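Local atomic coordinates of beta-Lactamase/D-Alanine Carboxypeptidase (PDB entry 5EVI), a protein that probably hydrolyses beta-lactam antibiotics to substituted beta-amino acids, as a class C serine beta-lactamase of the AmpC type. Residues G246-D249 / A250-R254. Residues are numbered along the deposited sequence; the frame is centred on the assembly and turned at random.
Sequences GQYD and APLQR
Asp249 and Gln253 open the first turn of helix 250-258: Gln253 N donates to Asp249 O over 2.9 Å, with an N-H...O angle of 166°. The Asp249 side chain caps the same turn: its CG stands between the backbone N and the carbonyl carbon (chi1 64°), which carries Asp249 OD1 over the helix start to accept from Leu252 N at 3.4 Å, a weak bond by its length. Asp249 is thus the N-cap, and its carboxylate, if charged, would probably be stabilised by the helix dipole. The CD atom of Pro251 packs 3.8 Å from Asp249 CG.

Gln253 also reaches back to the preceding loop. A bend at chi2 returns its amide to the backbone, where Gln253 OE1 accepts from Tyr248 N at 3.2 Å. This bond is less straight, with an N-H...O angle of 139°, and the donor is tilted from the carbonyl plane. Side chain and main chain of one glutamine therefore hold two successive residues of the loop.

On the Leu252 side the contact is apolar: CD2 of Leu252 approaches CD1 of the Tyr248 ring obliquely, at 3.8 Å. Gly246 C lies over one face of that ring, 4.1 Å above its plane and offset toward the rim. The Tyr248 hydroxyl donates a hydrogen bond to the carbonyl oxygen Leu186 O.

Leu252 is buried against Trp80 of helix 70-83 and Ala185 and Leu186 of helix 174-186, while Tyr248 rests on Arg237 and Ala241 of helix 232-243; the surface turn joining helices 232-243 and 250-258 is thereby seated on the helical part of the fold.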
ATOM      1  N   GLY D 246       0.189   2.194  18.871  1.00 54.56           N
ATOM      2  CA  GLY D 246       1.553   2.723  18.906  1.00 53.91           C
ATOM      3  C   GLY D 246       1.888   3.783  19.949  1.00 52.87           C
ATOM      4  O   GLY D 246       3.045   3.894  20.352  1.00 52.81           O
ATOM      5  N   GLN D 247       0.890   4.559  20.375  1.00 51.47           N
ATOM      6  CA  GLN D 247       1.082   5.717  21.272  1.00 49.98           C
ATOM      7  C   GLN D 247       2.060   6.766  20.709  1.00 47.02           C
ATOM      8  O   GLN D 247       2.878   7.333  21.443  1.00 44.96           O
ATOM      9  CB  GLN D 247       1.518   5.278  22.680  1.00 51.82           C
ATOM     10  CG  GLN D 247       0.556   4.340  23.375  1.00 52.04           C
ATOM     11  CD  GLN D 247       1.027   3.976  24.769  1.00 66.36           C
ATOM     12  OE1 GLN D 247       2.017   3.268  24.933  1.00 72.92           O
ATOM     13  NE2 GLN D 247       0.318   4.452  25.779  1.00 73.23           N
ATOM     14  N   TYR D 248       1.951   7.043  19.408  1.00 43.34           N
ATOM     15  CA  TYR D 248       2.782   8.074  18.773  1.00 41.32           C
ATOM     16  C   TYR D 248       2.284   9.438  19.242  1.00 39.70           C
ATOM     17  O   TYR D 248       1.217   9.531  19.855  1.00 38.64           O
ATOM     18  CB  TYR D 248       2.725   7.989  17.239  1.00 41.29           C
ATOM     19  CG  TYR D 248       3.127   6.643  16.680  1.00 40.86           C
ATOM     20  CD1 TYR D 248       4.468   6.303  16.529  1.00 41.41           C
ATOM     21  CD2 TYR D 248       2.165   5.707  16.300  1.00 41.22           C
ATOM     22  CE1 TYR D 248       4.844   5.067  16.025  1.00 41.18           C
ATOM     23  CE2 TYR D 248       2.531   4.472  15.792  1.00 41.19           C
ATOM     24  CZ  TYR D 248       3.871   4.155  15.659  1.00 41.75           C
ATOM     25  OH  TYR D 248       4.241   2.932  15.149  1.00 42.11           O
ATOM     26  N   ASP D 249       3.040  10.492  18.949  1.00 37.92           N
ATOM     27  CA  ASP D 249       2.562  11.847  19.241  1.00 37.14           C
ATOM     28  C   ASP D 249       1.336  12.163  18.361  1.00 35.28           C
ATOM     29  O   ASP D 249       1.002  11.393  17.463  1.00 33.57           O
ATOM     30  CB  ASP D 249       3.683  12.906  19.154  1.00 37.69           C
ATOM     31  CG  ASP D 249       4.278  13.065  17.756  1.00 38.39           C
ATOM     32  OD1 ASP D 249       3.889  12.355  16.807  1.00 38.13           O
ATOM     33  OD2 ASP D 249       5.148  13.943  17.617  1.00 40.40           O
ATOM     34  N   ALA D 250       0.649  13.263  18.648  1.00 34.21           N
ATOM     35  CA  ALA D 250      -0.629  13.544  18.002  1.00 32.86           C
ATOM     36  C   ALA D 250      -0.518  13.775  16.482  1.00 31.69           C
ATOM     37  O   ALA D 250      -1.379  13.298  15.739  1.00 29.66           O
ATOM     38  CB  ALA D 250      -1.345  14.710  18.690  1.00 33.16           C
ATOM     39  N   PRO D 251       0.539  14.485  16.010  1.00 30.88           N
ATOM     40  CA  PRO D 251       0.656  14.606  14.546  1.00 30.26           C
ATOM     41  C   PRO D 251       0.796  13.272  13.809  1.00 28.88           C
ATOM     42  O   PRO D 251       0.154  13.083  12.779  1.00 29.51           O
ATOM     43  CB  PRO D 251       1.908  15.468  14.354  1.00 31.19           C
ATOM     44  CG  PRO D 251       1.988  16.289  15.599  1.00 31.06           C
ATOM     45  CD  PRO D 251       1.476  15.394  16.700  1.00 31.43           C
ATOM     46  N   LEU D 252       1.621  12.360  14.318  1.00 27.26           N
ATOM     47  CA  LEU D 252       1.817  11.068  13.630  1.00 26.24           C
ATOM     48  C   LEU D 252       0.632  10.132  13.821  1.00 25.41           C
ATOM     49  O   LEU D 252       0.275   9.397  12.898  1.00 24.72           O
ATOM     50  CB  LEU D 252       3.117  10.378  14.080  1.00 25.86           C
ATOM     51  CG  LEU D 252       3.533   9.140  13.277  1.00 25.86           C
ATOM     52  CD1 LEU D 252       3.395   9.314  11.770  1.00 25.75           C
ATOM     53  CD2 LEU D 252       4.965   8.768  13.628  1.00 25.84           C
ATOM     54  N   GLN D 253       0.045  10.150  15.015  1.00 25.42           N
ATOM     55  CA  GLN D 253      -1.268   9.527  15.266  1.00 25.33           C
ATOM     56  C   GLN D 253      -2.310  10.007  14.274  1.00 23.67           C
ATOM     57  O   GLN D 253      -2.963   9.216  13.619  1.00 22.45           O
ATOM     58  CB  GLN D 253      -1.773   9.829  16.690  1.00 26.92           C
ATOM     59  CG  GLN D 253      -1.075   9.044  17.789  1.00 28.50           C
ATOM     60  CD  GLN D 253      -1.672   7.667  18.039  1.00 29.85           C
ATOM     61  OE1 GLN D 253      -0.950   6.687  18.233  1.00 29.17           O
ATOM     62  NE2 GLN D 253      -3.008   7.589  18.044  1.00 30.64           N
ATOM     63  N   ARG D 254      -2.473  11.318  14.173  1.00 22.13           N
ATOM     64  CA  ARG D 254      -3.390  11.897  13.186  1.00 21.71           C
ATOM     65  C   ARG D 254      -3.073  11.446  11.755  1.00 20.34           C
ATOM     66  O   ARG D 254      -3.999  11.164  10.986  1.00 19.27           O
ATOM     67  CB  ARG D 254      -3.352  13.413  13.265  1.00 22.18           C
ATOM     68  CG  ARG D 254      -4.331  14.068  12.338  1.00 22.22           C
ATOM     69  CD  ARG D 254      -3.999  15.507  12.058  1.00 22.53           C
ATOM     70  NE  ARG D 254      -4.738  15.977  10.891  1.00 22.55           N
ATOM     71  CZ  ARG D 254      -4.831  17.247  10.526  1.00 22.11           C
ATOM     72  NH1 ARG D 254      -5.532  17.552   9.450  1.00 22.88           N
ATOM     73  NH2 ARG D 254      -4.257  18.215  11.242  1.00 21.60           N
TER